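Local coordinates for protein aromatic amino acid aminotransferase I (Candida albicans WO-1, PDB 6HNU) that probably catalyses the pyridoxal-5'-phosphate-dependent transfer of the amino group of aromatic L-amino acids to 2-oxoglutarate, yielding aromatic oxo-acids and L-glutamate, at residues E120-V125 with L308-G313; Q253-T258 with G266-D271; A373-V378 with S383-P388; S401-Y406 with L414-A419. All coordinates share one frame; numbering follows the deposited sequence.

Contact 1. Residues E120-V125 with L308-G313; sequences EHTDMV and LGWIVG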
loop_
_atom_site.group_PDB
_atom_site.type_symbol
_atom_site.label_atom_id
_atom_site.label_comp_id
_atom_site.label_asym_id
_atom_site.label_seq_id
_atom_site.Cartn_x
_atom_site.Cartn_y
_atom_site.Cartn_z
ATOM N N GLU B 120 13.412 -9.358 16.502
ATOM C CA GLU B 120 13.600 -10.101 17.763
ATOM C C GLU B 120 12.441 -11.090 17.942
ATOM O O GLU B 120 12.700 -12.233 18.288
ATOM C CB GLU B 120 13.628 -9.157 18.952
ATOM C CG GLU B 120 14.894 -8.313 19.001
ATOM C CD GLU B 120 14.913 -7.193 20.037
ATOM O OE1 GLU B 120 13.833 -6.718 20.508
ATOM O OE2 GLU B 120 16.026 -6.766 20.356
ATOM N N HIS B 121 11.213 -10.621 17.754
ATOM C CA HIS B 121 9.992 -11.467 17.792
ATOM C C HIS B 121 10.169 -12.687 16.879
ATOM O O HIS B 121 10.025 -13.858 17.371
ATOM C CB HIS B 121 8.759 -10.658 17.447
ATOM C CG HIS B 121 7.555 -11.527 17.280
ATOM N ND1 HIS B 121 6.916 -12.129 18.362
ATOM C CD2 HIS B 121 6.915 -11.942 16.158
ATOM C CE1 HIS B 121 5.918 -12.873 17.903
ATOM N NE2 HIS B 121 5.899 -12.781 16.539
ATOM N N THR B 122 10.512 -12.434 15.619
ATOM C CA THR B 122 10.701 -13.491 14.585
ATOM C C THR B 122 11.742 -14.513 15.066
ATOM O O THR B 122 11.463 -15.720 15.020
ATOM C CB THR B 122 11.042 -12.863 13.234
ATOM O OG1 THR B 122 9.912 -12.075 12.864
ATOM C CG2 THR B 122 11.334 -13.880 12.152
ATOM N N ASP B 123 12.906 -14.061 15.555
ATOM C CA ASP B 123 13.982 -15.003 15.931
ATOM C C ASP B 123 13.611 -15.794 17.193
ATOM O O ASP B 123 13.963 -16.982 17.271
ATOM C CB ASP B 123 15.317 -14.284 16.088
ATOM C CG ASP B 123 16.511 -15.163 15.734
ATOM O OD1 ASP B 123 16.320 -16.207 15.048
ATOM O OD2 ASP B 123 17.619 -14.734 16.048
ATOM N N MET B 124 12.976 -15.161 18.184
ATOM C CA MET B 124 12.589 -15.816 19.456
ATOM C C MET B 124 11.649 -16.979 19.141
ATOM O O MET B 124 11.738 -18.009 19.778
ATOM C CB MET B 124 11.869 -14.757 20.287
ATOM C CG MET B 124 11.492 -15.151 21.646
ATOM S SD MET B 124 10.402 -13.865 22.303
ATOM C CE MET B 124 11.178 -12.348 21.788
ATOM N N VAL B 125 10.752 -16.805 18.169
ATOM C CA VAL B 125 9.694 -17.806 17.850
ATOM C C VAL B 125 10.207 -18.834 16.828
ATOM O O VAL B 125 9.907 -20.020 16.994
ATOM C CB VAL B 125 8.411 -17.121 17.354
ATOM C CG1 VAL B 125 7.388 -18.151 16.923
ATOM C CG2 VAL B 125 7.799 -16.189 18.399
ATOM N N LEU B 308 -0.274 -3.152 8.380
ATOM C CA LEU B 308 1.135 -3.306 8.761
ATOM C C LEU B 308 1.422 -4.788 8.927
ATOM O O LEU B 308 0.719 -5.497 9.681
ATOM C CB LEU B 308 1.410 -2.573 10.072
ATOM C CG LEU B 308 2.864 -2.518 10.530
ATOM C CD1 LEU B 308 3.776 -1.835 9.512
ATOM C CD2 LEU B 308 2.954 -1.773 11.865
ATOM N N GLY B 309 2.452 -5.227 8.248
ATOM C CA GLY B 309 2.954 -6.565 8.458
ATOM C C GLY B 309 4.423 -6.557 8.125
ATOM O O GLY B 309 5.064 -5.441 8.057
ATOM N N TRP B 310 4.953 -7.735 7.947
ATOM C CA TRP B 310 6.366 -7.844 7.552
ATOM C C TRP B 310 6.580 -9.112 6.728
ATOM O O TRP B 310 5.671 -9.983 6.601
ATOM C CB TRP B 310 7.296 -7.709 8.773
ATOM C CG TRP B 310 7.150 -8.787 9.788
ATOM C CD1 TRP B 310 7.935 -9.885 9.920
ATOM C CD2 TRP B 310 6.138 -8.885 10.804
ATOM N NE1 TRP B 310 7.493 -10.643 10.964
ATOM C CE2 TRP B 310 6.385 -10.073 11.515
ATOM C CE3 TRP B 310 5.044 -8.100 11.165
ATOM C CZ2 TRP B 310 5.590 -10.488 12.576
ATOM C CZ3 TRP B 310 4.245 -8.509 12.210
ATOM C CH2 TRP B 310 4.522 -9.687 12.902
ATOM N N ILE B 311 7.760 -9.200 6.147
ATOM C CA ILE B 311 8.130 -10.321 5.252
ATOM C C ILE B 311 9.462 -10.827 5.772
ATOM O O ILE B 311 10.350 -9.981 5.985
ATOM C CB ILE B 311 8.175 -9.857 3.791
ATOM C CG1 ILE B 311 6.828 -9.281 3.330
ATOM C CG2 ILE B 311 8.639 -10.958 2.856
ATOM C CD1 ILE B 311 6.895 -8.444 2.052
ATOM N N VAL B 312 9.573 -12.138 5.993
ATOM C CA VAL B 312 10.797 -12.821 6.460
ATOM C C VAL B 312 11.356 -13.645 5.310
ATOM O O VAL B 312 10.621 -14.440 4.701
ATOM C CB VAL B 312 10.580 -13.685 7.699
ATOM C CG1 VAL B 312 11.913 -14.061 8.313
ATOM C CG2 VAL B 312 9.661 -12.999 8.711
ATOM N N GLY B 313 12.657 -13.518 5.087
ATOM C CA GLY B 313 13.340 -14.282 4.046
ATOM C C GLY B 313 14.790 -13.862 3.892
ATOM O O GLY B 313 15.329 -13.090 4.711
HETATM O O HOH W 1 7.691 -13.676 12.492
#

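Contact 2. Residues Q253-T258 with G266-D271; sequences QMETYT and GKAVHD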
loop_
_atom_site.group_PDB
_atom_site.type_symbol
_atom_site.label_atom_id
_atom_site.label_comp_id
_atom_site.label_asym_id
_atom_site.label_seq_id
_atom_site.Cartn_x
_atom_site.Cartn_y
_atom_site.Cartn_z
ATOM N N GLN B 253 -3.290 -20.398 16.791
ATOM C CA GLN B 253 -3.108 -21.775 17.323
ATOM C C GLN B 253 -3.849 -21.916 18.664
ATOM O O GLN B 253 -3.967 -20.928 19.433
ATOM C CB GLN B 253 -1.642 -22.159 17.391
ATOM C CG GLN B 253 -1.072 -22.402 15.997
ATOM C CD GLN B 253 0.406 -22.642 16.020
ATOM O OE1 GLN B 253 0.879 -23.688 16.450
ATOM N NE2 GLN B 253 1.177 -21.634 15.625
ATOM N N MET B 254 -4.352 -23.129 18.917
ATOM C CA MET B 254 -5.220 -23.408 20.073
ATOM C C MET B 254 -4.737 -24.687 20.745
ATOM O O MET B 254 -4.003 -25.463 20.124
ATOM C CB MET B 254 -6.679 -23.574 19.634
ATOM C CG MET B 254 -7.288 -22.291 19.121
ATOM S SD MET B 254 -8.893 -22.515 18.324
ATOM C CE MET B 254 -8.345 -23.507 16.929
ATOM N N GLU B 255 -5.241 -24.909 21.957
ATOM C CA GLU B 255 -5.130 -26.206 22.660
ATOM C C GLU B 255 -5.824 -27.251 21.780
ATOM O O GLU B 255 -6.807 -26.879 21.103
ATOM C CB GLU B 255 -5.751 -26.105 24.057
ATOM C CG GLU B 255 -5.192 -24.984 24.919
ATOM C CD GLU B 255 -3.682 -24.884 25.071
ATOM O OE1 GLU B 255 -2.965 -25.869 24.751
ATOM O OE2 GLU B 255 -3.225 -23.784 25.492
ATOM N N THR B 256 -5.264 -28.453 21.694
ATOM C CA THR B 256 -5.900 -29.619 21.027
ATOM C C THR B 256 -7.317 -29.813 21.589
ATOM O O THR B 256 -7.534 -29.698 22.832
ATOM C CB THR B 256 -5.058 -30.885 21.169
ATOM O OG1 THR B 256 -3.786 -30.561 20.616
ATOM C CG2 THR B 256 -5.646 -32.061 20.417
ATOM N N TYR B 257 -8.284 -30.058 20.713
ATOM C CA TYR B 257 -9.696 -30.233 21.123
ATOM C C TYR B 257 -9.822 -31.597 21.802
ATOM O O TYR B 257 -9.210 -32.555 21.328
ATOM C CB TYR B 257 -10.657 -30.127 19.937
ATOM C CG TYR B 257 -12.089 -30.480 20.248
ATOM C CD1 TYR B 257 -12.970 -29.542 20.746
ATOM C CD2 TYR B 257 -12.563 -31.771 20.027
ATOM C CE1 TYR B 257 -14.288 -29.867 21.035
ATOM C CE2 TYR B 257 -13.878 -32.111 20.299
ATOM C CZ TYR B 257 -14.746 -31.159 20.798
ATOM O OH TYR B 257 -16.051 -31.472 21.065
ATOM N N THR B 258 -10.587 -31.644 22.877
ATOM C CA THR B 258 -11.011 -32.903 23.551
ATOM C C THR B 258 -12.531 -32.837 23.761
ATOM O O THR B 258 -13.009 -31.742 24.081
ATOM C CB THR B 258 -10.264 -33.073 24.881
ATOM O OG1 THR B 258 -10.714 -34.279 25.494
ATOM C CG2 THR B 258 -10.526 -31.933 25.835
ATOM N N GLY B 266 -7.322 -27.645 32.436
ATOM C CA GLY B 266 -6.013 -28.262 32.724
ATOM C C GLY B 266 -5.048 -28.203 31.547
ATOM O O GLY B 266 -3.831 -28.189 31.807
ATOM N N LYS B 267 -5.563 -28.140 30.307
ATOM C CA LYS B 267 -4.753 -28.234 29.053
ATOM C C LYS B 267 -4.063 -26.908 28.713
ATOM O O LYS B 267 -3.112 -26.934 27.912
ATOM C CB LYS B 267 -5.620 -28.682 27.866
ATOM C CG LYS B 267 -5.507 -30.162 27.512
ATOM C CD LYS B 267 -6.071 -30.512 26.146
ATOM C CE LYS B 267 -7.579 -30.370 26.061
ATOM N NZ LYS B 267 -8.005 -29.065 25.487
ATOM N N ALA B 268 -4.522 -25.781 29.258
ATOM C CA ALA B 268 -4.017 -24.448 28.862
ATOM C C ALA B 268 -2.503 -24.408 29.112
ATOM O O ALA B 268 -2.035 -25.039 30.099
ATOM C CB ALA B 268 -4.748 -23.369 29.607
ATOM N N VAL B 269 -1.733 -23.762 28.229
ATOM C CA VAL B 269 -0.283 -23.501 28.488
ATOM C C VAL B 269 -0.195 -22.621 29.740
ATOM O O VAL B 269 -1.076 -21.772 29.915
ATOM C CB VAL B 269 0.419 -22.867 27.271
ATOM C CG1 VAL B 269 0.505 -23.856 26.117
ATOM C CG2 VAL B 269 -0.273 -21.583 26.847
ATOM N N HIS B 270 0.811 -22.834 30.591
ATOM C CA HIS B 270 0.886 -22.214 31.944
ATOM C C HIS B 270 1.860 -21.030 31.953
ATOM O O HIS B 270 1.812 -20.287 32.946
ATOM C CB HIS B 270 1.284 -23.253 33.015
ATOM C CG HIS B 270 0.364 -24.429 33.101
ATOM N ND1 HIS B 270 0.829 -25.739 33.083
ATOM C CD2 HIS B 270 -0.985 -24.508 33.194
ATOM C CE1 HIS B 270 -0.196 -26.569 33.165
ATOM N NE2 HIS B 270 -1.324 -25.837 33.235
ATOM N N ASP B 271 2.729 -20.867 30.940
ATOM C CA ASP B 271 3.759 -19.784 30.944
ATOM C C ASP B 271 4.384 -19.582 29.554
ATOM O O ASP B 271 4.062 -20.334 28.620
ATOM C CB ASP B 271 4.832 -20.074 32.000
ATOM C CG ASP B 271 5.415 -21.470 31.881
ATOM O OD1 ASP B 271 5.517 -21.972 30.750
ATOM O OD2 ASP B 271 5.737 -22.064 32.917
#

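Contact 3. Residues A373-V378 with S383-P388; sequences ALDQFV and SSFNPP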
loop_
_atom_site.group_PDB
_atom_site.type_symbol
_atom_site.label_atom_id
_atom_site.label_comp_id
_atom_site.label_asym_id
_atom_site.label_seq_id
_atom_site.Cartn_x
_atom_site.Cartn_y
_atom_site.Cartn_z
ATOM N N ALA B 373 -20.971 -27.854 19.365
ATOM C CA ALA B 373 -22.265 -27.625 18.701
ATOM C C ALA B 373 -22.336 -28.480 17.417
ATOM O O ALA B 373 -23.381 -29.150 17.217
ATOM C CB ALA B 373 -22.509 -26.152 18.512
ATOM N N LEU B 374 -21.266 -28.573 16.616
ATOM C CA LEU B 374 -21.259 -29.464 15.417
ATOM C C LEU B 374 -21.587 -30.897 15.869
ATOM O O LEU B 374 -22.418 -31.574 15.219
ATOM C CB LEU B 374 -19.899 -29.445 14.714
ATOM C CG LEU B 374 -19.532 -28.190 13.925
ATOM C CD1 LEU B 374 -18.265 -28.467 13.121
ATOM C CD2 LEU B 374 -20.666 -27.712 13.011
ATOM N N ASP B 375 -20.919 -31.370 16.917
ATOM C CA ASP B 375 -21.030 -32.778 17.386
ATOM C C ASP B 375 -22.492 -33.068 17.769
ATOM O O ASP B 375 -23.013 -34.169 17.444
ATOM C CB ASP B 375 -20.095 -33.012 18.568
ATOM C CG ASP B 375 -20.134 -34.421 19.105
ATOM O OD1 ASP B 375 -20.057 -35.373 18.294
ATOM O OD2 ASP B 375 -20.221 -34.543 20.338
ATOM N N GLN B 376 -23.120 -32.096 18.404
ATOM C CA GLN B 376 -24.470 -32.202 18.985
ATOM C C GLN B 376 -25.525 -32.156 17.878
ATOM O O GLN B 376 -26.479 -32.946 17.960
ATOM C CB GLN B 376 -24.643 -31.030 19.940
ATOM C CG GLN B 376 -25.887 -31.064 20.799
ATOM C CD GLN B 376 -25.950 -29.806 21.629
ATOM O OE1 GLN B 376 -27.011 -29.205 21.791
ATOM N NE2 GLN B 376 -24.804 -29.378 22.147
ATOM N N PHE B 377 -25.395 -31.228 16.921
ATOM C CA PHE B 377 -26.532 -30.753 16.100
ATOM C C PHE B 377 -26.494 -31.309 14.681
ATOM O O PHE B 377 -27.567 -31.365 14.055
ATOM C CB PHE B 377 -26.573 -29.231 16.091
ATOM C CG PHE B 377 -27.057 -28.628 17.377
ATOM C CD1 PHE B 377 -28.304 -28.960 17.885
ATOM C CD2 PHE B 377 -26.279 -27.715 18.072
ATOM C CE1 PHE B 377 -28.763 -28.389 19.065
ATOM C CE2 PHE B 377 -26.729 -27.168 19.263
ATOM C CZ PHE B 377 -27.977 -27.493 19.750
ATOM N N VAL B 378 -25.336 -31.721 14.184
ATOM C CA VAL B 378 -25.199 -32.098 12.757
ATOM C C VAL B 378 -25.319 -33.605 12.641
ATOM O O VAL B 378 -24.540 -34.342 13.241
ATOM C CB VAL B 378 -23.897 -31.591 12.113
ATOM C CG1 VAL B 378 -23.861 -31.978 10.651
ATOM C CG2 VAL B 378 -23.742 -30.086 12.258
ATOM N N SER B 383 -22.403 -36.733 7.540
ATOM C CA SER B 383 -21.498 -35.603 7.867
ATOM C C SER B 383 -20.239 -36.111 8.562
ATOM O O SER B 383 -20.253 -37.224 9.131
ATOM C CB SER B 383 -22.193 -34.563 8.657
ATOM O OG SER B 383 -22.193 -34.896 10.034
ATOM N N SER B 384 -19.160 -35.328 8.452
ATOM C CA SER B 384 -17.933 -35.469 9.272
ATOM C C SER B 384 -17.348 -34.086 9.550
ATOM O O SER B 384 -17.757 -33.093 8.880
ATOM C CB SER B 384 -16.945 -36.340 8.617
ATOM O OG SER B 384 -16.605 -35.827 7.357
ATOM N N PHE B 385 -16.456 -33.997 10.532
ATOM C CA PHE B 385 -15.814 -32.711 10.868
ATOM C C PHE B 385 -14.488 -33.010 11.575
ATOM O O PHE B 385 -14.409 -34.047 12.265
ATOM C CB PHE B 385 -16.801 -31.826 11.628
ATOM C CG PHE B 385 -17.203 -32.363 12.972
ATOM C CD1 PHE B 385 -16.387 -32.178 14.077
ATOM C CD2 PHE B 385 -18.388 -33.068 13.127
ATOM C CE1 PHE B 385 -16.756 -32.676 15.321
ATOM C CE2 PHE B 385 -18.754 -33.574 14.367
ATOM C CZ PHE B 385 -17.931 -33.380 15.462
ATOM N N ASN B 386 -13.478 -32.190 11.276
ATOM C CA ASN B 386 -12.095 -32.200 11.821
ATOM C C ASN B 386 -12.044 -31.014 12.776
ATOM O O ASN B 386 -12.173 -29.884 12.320
ATOM C CB ASN B 386 -11.091 -32.116 10.659
ATOM C CG ASN B 386 -9.640 -31.928 11.072
ATOM O OD1 ASN B 386 -9.223 -32.481 12.077
ATOM N ND2 ASN B 386 -8.859 -31.159 10.310
ATOM N N PRO B 387 -11.923 -31.186 14.111
ATOM C CA PRO B 387 -11.781 -30.041 15.008
ATOM C C PRO B 387 -10.468 -29.330 14.673
ATOM O O PRO B 387 -9.424 -29.973 14.655
ATOM C CB PRO B 387 -11.705 -30.651 16.416
ATOM C CG PRO B 387 -12.231 -32.046 16.238
ATOM C CD PRO B 387 -11.818 -32.456 14.837
ATOM N N PRO B 388 -10.474 -28.019 14.354
ATOM C CA PRO B 388 -9.227 -27.300 14.088
ATOM C C PRO B 388 -8.312 -27.218 15.325
ATOM O O PRO B 388 -8.805 -27.115 16.428
ATOM C CB PRO B 388 -9.661 -25.868 13.726
ATOM C CG PRO B 388 -11.142 -25.954 13.456
ATOM C CD PRO B 388 -11.645 -27.164 14.213
#

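Contact 4. Residues S401-Y406 with L414-A419; sequences SKHPKY and LKVEAA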
loop_
_atom_site.group_PDB
_atom_site.type_symbol
_atom_site.label_atom_id
_atom_site.label_comp_id
_atom_site.label_asym_id
_atom_site.label_seq_id
_atom_site.Cartn_x
_atom_site.Cartn_y
_atom_site.Cartn_z
ATOM N N SER B 401 -23.583 -37.725 -2.059
ATOM C CA SER B 401 -24.096 -38.964 -2.701
ATOM C C SER B 401 -25.246 -39.555 -1.875
ATOM O O SER B 401 -25.976 -40.378 -2.437
ATOM C CB SER B 401 -22.978 -39.947 -2.963
ATOM O OG SER B 401 -22.701 -40.743 -1.823
ATOM N N LYS B 402 -25.481 -39.089 -0.646
ATOM C CA LYS B 402 -26.567 -39.573 0.254
ATOM C C LYS B 402 -27.795 -38.669 0.207
ATOM O O LYS B 402 -28.795 -38.987 0.860
ATOM C CB LYS B 402 -26.028 -39.701 1.679
ATOM C CG LYS B 402 -25.033 -40.850 1.766
ATOM C CD LYS B 402 -24.549 -41.234 3.121
ATOM C CE LYS B 402 -23.991 -42.640 3.071
ATOM N NZ LYS B 402 -23.665 -43.134 4.426
ATOM N N HIS B 403 -27.732 -37.566 -0.538
ATOM C CA HIS B 403 -28.857 -36.620 -0.649
ATOM C C HIS B 403 -29.947 -37.341 -1.432
ATOM O O HIS B 403 -29.643 -37.989 -2.424
ATOM C CB HIS B 403 -28.468 -35.328 -1.376
ATOM C CG HIS B 403 -29.515 -34.284 -1.265
ATOM N ND1 HIS B 403 -30.706 -34.373 -1.979
ATOM C CD2 HIS B 403 -29.597 -33.175 -0.507
ATOM C CE1 HIS B 403 -31.453 -33.325 -1.704
ATOM N NE2 HIS B 403 -30.802 -32.575 -0.785
ATOM N N PRO B 404 -31.206 -37.306 -0.978
ATOM C CA PRO B 404 -32.249 -38.099 -1.643
ATOM C C PRO B 404 -32.573 -37.656 -3.080
ATOM O O PRO B 404 -33.288 -38.390 -3.767
ATOM C CB PRO B 404 -33.467 -37.950 -0.720
ATOM C CG PRO B 404 -33.187 -36.730 0.113
ATOM C CD PRO B 404 -31.682 -36.624 0.225
ATOM N N LYS B 405 -32.058 -36.499 -3.521
ATOM C CA LYS B 405 -32.261 -36.010 -4.900
ATOM C C LYS B 405 -30.986 -36.180 -5.710
ATOM O O LYS B 405 -30.889 -35.554 -6.774
ATOM C CB LYS B 405 -32.709 -34.550 -4.895
ATOM C CG LYS B 405 -33.957 -34.272 -4.066
ATOM C CD LYS B 405 -34.466 -32.865 -4.286
ATOM C CE LYS B 405 -35.682 -32.517 -3.450
ATOM N NZ LYS B 405 -35.909 -31.062 -3.513
ATOM N N TYR B 406 -30.015 -36.979 -5.250
ATOM C CA TYR B 406 -28.693 -36.996 -5.916
ATOM C C TYR B 406 -28.828 -37.447 -7.387
ATOM O O TYR B 406 -28.144 -36.896 -8.276
ATOM C CB TYR B 406 -27.705 -37.878 -5.167
ATOM C CG TYR B 406 -26.280 -37.827 -5.648
ATOM C CD1 TYR B 406 -25.517 -36.674 -5.531
ATOM C CD2 TYR B 406 -25.661 -38.979 -6.125
ATOM C CE1 TYR B 406 -24.184 -36.664 -5.920
ATOM C CE2 TYR B 406 -24.342 -38.974 -6.539
ATOM C CZ TYR B 406 -23.602 -37.805 -6.441
ATOM O OH TYR B 406 -22.294 -37.811 -6.819
ATOM N N LEU B 414 -22.347 -30.330 -6.407
ATOM C CA LEU B 414 -22.502 -28.859 -6.322
ATOM C C LEU B 414 -23.994 -28.508 -6.268
ATOM O O LEU B 414 -24.336 -27.536 -5.612
ATOM C CB LEU B 414 -21.755 -28.183 -7.483
ATOM C CG LEU B 414 -20.249 -28.460 -7.576
ATOM C CD1 LEU B 414 -19.610 -27.607 -8.670
ATOM C CD2 LEU B 414 -19.554 -28.211 -6.242
ATOM N N LYS B 415 -24.894 -29.319 -6.843
ATOM C CA LYS B 415 -26.356 -29.102 -6.696
ATOM C C LYS B 415 -26.813 -29.451 -5.281
ATOM O O LYS B 415 -27.698 -28.750 -4.751
ATOM C CB LYS B 415 -27.085 -29.904 -7.773
ATOM C CG LYS B 415 -27.005 -29.246 -9.132
ATOM C CD LYS B 415 -27.874 -29.933 -10.139
ATOM C CE LYS B 415 -27.816 -29.270 -11.490
ATOM N NZ LYS B 415 -28.170 -30.259 -12.529
ATOM N N VAL B 416 -26.193 -30.460 -4.652
ATOM C CA VAL B 416 -26.437 -30.764 -3.223
ATOM C C VAL B 416 -25.917 -29.599 -2.376
ATOM O O VAL B 416 -26.624 -29.153 -1.499
ATOM C CB VAL B 416 -25.825 -32.114 -2.811
ATOM C CG1 VAL B 416 -25.996 -32.340 -1.327
ATOM C CG2 VAL B 416 -26.444 -33.267 -3.591
ATOM N N GLU B 417 -24.705 -29.140 -2.647
ATOM C CA GLU B 417 -24.116 -27.959 -1.934
ATOM C C GLU B 417 -25.082 -26.776 -2.031
ATOM O O GLU B 417 -25.354 -26.171 -0.996
ATOM C CB GLU B 417 -22.771 -27.583 -2.534
ATOM C CG GLU B 417 -22.006 -26.520 -1.763
ATOM C CD GLU B 417 -20.735 -26.120 -2.486
ATOM O OE1 GLU B 417 -20.857 -25.655 -3.645
ATOM O OE2 GLU B 417 -19.620 -26.253 -1.897
ATOM N N ALA B 418 -25.574 -26.445 -3.234
ATOM C CA ALA B 418 -26.510 -25.310 -3.462
ATOM C C ALA B 418 -27.798 -25.527 -2.653
ATOM O O ALA B 418 -28.244 -24.572 -1.999
ATOM C CB ALA B 418 -26.803 -25.160 -4.936
ATOM N N ALA B 419 -28.339 -26.749 -2.662
ATOM C CA ALA B 419 -29.572 -27.109 -1.919
ATOM C C ALA B 419 -29.346 -26.898 -0.426
ATOM O O ALA B 419 -30.207 -26.314 0.247
ATOM C CB ALA B 419 -29.993 -28.527 -2.207
#

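Contact 1. Residues E120-V125 with L308-G313
Thr122 and Trp310 carry this buried contact, where helix 112-126 lies against the central mixed sheet of a fold-type I aminotransferase. Strand 309-314 runs antiparallel to both its neighbours, 133-138 and 292-297, and helix segment 120-125 passes it at 51°, the short axes 10.9 Å apart. Thr122 faces the strand with both branches. Its methyl meets Val312 tip to tip, CG2 lying 3.9 Å from Val312 CG1 and equally far from CG2 of that valine, while Trp133 of the neighbouring strand also packs on both side chains. The hydroxyl turns to the indole, but its stronger protein partner is Ile118 O, one helical turn back; the bond from Trp310 NE1 is weak, bent to 135° at the proton. With chi1 at 64°, Trp310 CG sits between its backbone N and carbonyl carbon, and the indole leans from the strand toward the helix. His121 crosses it at about a right angle, with His121 CD2 4.1 Å from Trp310 CZ2. The Trp310 side chain lies about 9 Å from the bound pyridoxal 5'-phosphate. A water in the indole plane donates to Thr122 OG1 at 2.8 Å and weakly accepts from Trp310 NE1.

Contact 2. Residues Q253-T258 with G266-D271
The carboxylate of Glu255 is the flat group at the centre of this contact, and Val269 N donates to its OE2 from above the plane, 53° out of it, at 3.1 Å. OE2 also forms a salt bridge with Arg360 of the long helix 334-377. The other oxygen, Glu255 OE1, lies 3.3 Å from Lys267 O; both are acceptors, so the pair is mere proximity. Bent at chi2 (-51°), the Glu255 chain folds round until its head reaches the backbone between Lys267 and Val269, just after the short helix 264-267. Lys267 returns the reach: its chain, kinked at chi3 and chi4, brings NZ to Thr256 O at 2.8 Å, nearly along the C=O axis. On the way its CE presses on the methyl of Thr258, with Lys267 CE and Thr258 CG2 3.3 Å apart, tighter than usual for two carbons. Together the two grips pin the loop that follows strand 242-246 to the chain at the end of helix 264-267 in this aminotransferase fold, away from the cofactor pocket. Although Glu255 and Lys267 bear opposite charges, OE1 and NZ are 6.0 Å apart: the ammonium is held by a backbone carbonyl, and the arginine probably does most to balance the carboxylate.

Contact 3. Residues A373-V378 with S383-P388
Leu374 and Phe385 have their CA atoms 7.8 Å apart, and Val378 and Ser383 come to 7.1 Å, as the last turn of helix 334-377 gives way to an extended segment that turns back alongside it. Val378 is the first residue to leave helical angles, although its N still bonds to Leu374 O. Phe385 contributes the largest share of the interface. Its chi1 of 65° sends the ring toward the helix, where Leu374 CB sits over the centre of one face, 4.2 Å from the centroid and 7° off the normal: a CH-pi contact. Leu374 CD1 slides past in the opposite sense to lie 4.0 Å from Phe385 CB. Here the helix leads by a short turn into the edge strand of the small domain of a fold-type I aminotransferase: strand 383-384 borders a four-stranded antiparallel sheet, and Leu374 also packs on Phe394 and Val396 of the adjoining strand. At the far end of the ring, Phe385 CZ comes within 3.7 Å of Asp375 CA, with the carboxylate turned 63° from the ring plane; Asp375 OD1 is engaged by a salt bridge to Lys380. Nearer the turn, Val378 CG1 touches Ser383 OG at 3.4 Å, while that hydroxyl is hydrogen-bonded to Pro379 O.

Contact 4. Residues S401-Y406 with L414-A419
His403 opens a type I beta turn that ends at Tyr406, and its CA lies 6.8 Å from that of Val416 on helix 413-426. The pair joins a connecting loop to the helix that follows it, in the small domain of this aminotransferase, where strand 393-399 leads into the loop and helix 413-426 lies against strand 459-465. Val416 has the most surface buried here. Both methyls lie along the base of the histidine, the two side chains running past each other in opposite directions: Val416 CG2 is 3.6 Å from His403 CB, and Val416 CG1 is 3.8 Å from His403 CD2. Tyr406 crosses the valine at about a right angle, its ring edge at CD1 reaching Val416 CG2 at 4.0 Å, while Ser401 CA lies over the centre of one tyrosine face. One turn along the helix, Ala419 CB approaches the imidazole more loosely. With CG anti to the backbone N (chi1 -169°), the His403 ring swings across to the helix, Pro404 CD over one face near the rim. Both ring nitrogens are used: NE2 bonds to Glu488 of the C-terminal helix, and His403 ND1 accepts from Lys405 N in the ring plane at 3.0 Å, nearly straight at 161°.

Overall arrangement
Contacts 1 and 2 come first along the chain, contact 2 nested inside the long loop that contact 1 closes; contacts 3 and 4 follow in series. Contact 1 belongs to the eight-stranded central sheet near the cofactor, whereas contact 3 includes the edge strand of the four-stranded antiparallel sheet of the small domain and contact 4 lies beside that sheet, their centres about 19 Å apart. Contact 4 is farthest from contact 1, about 45 Å between centres. Helix 334-377 spans the gap: His121 packs on it in contact 1, its Arg360 pairs with Glu255 of contact 2, and contact 3 includes its last turn. Contacts 2 and 3 touch directly, Tyr257 packing on Pro387, so the surface loop and the small domain meet there.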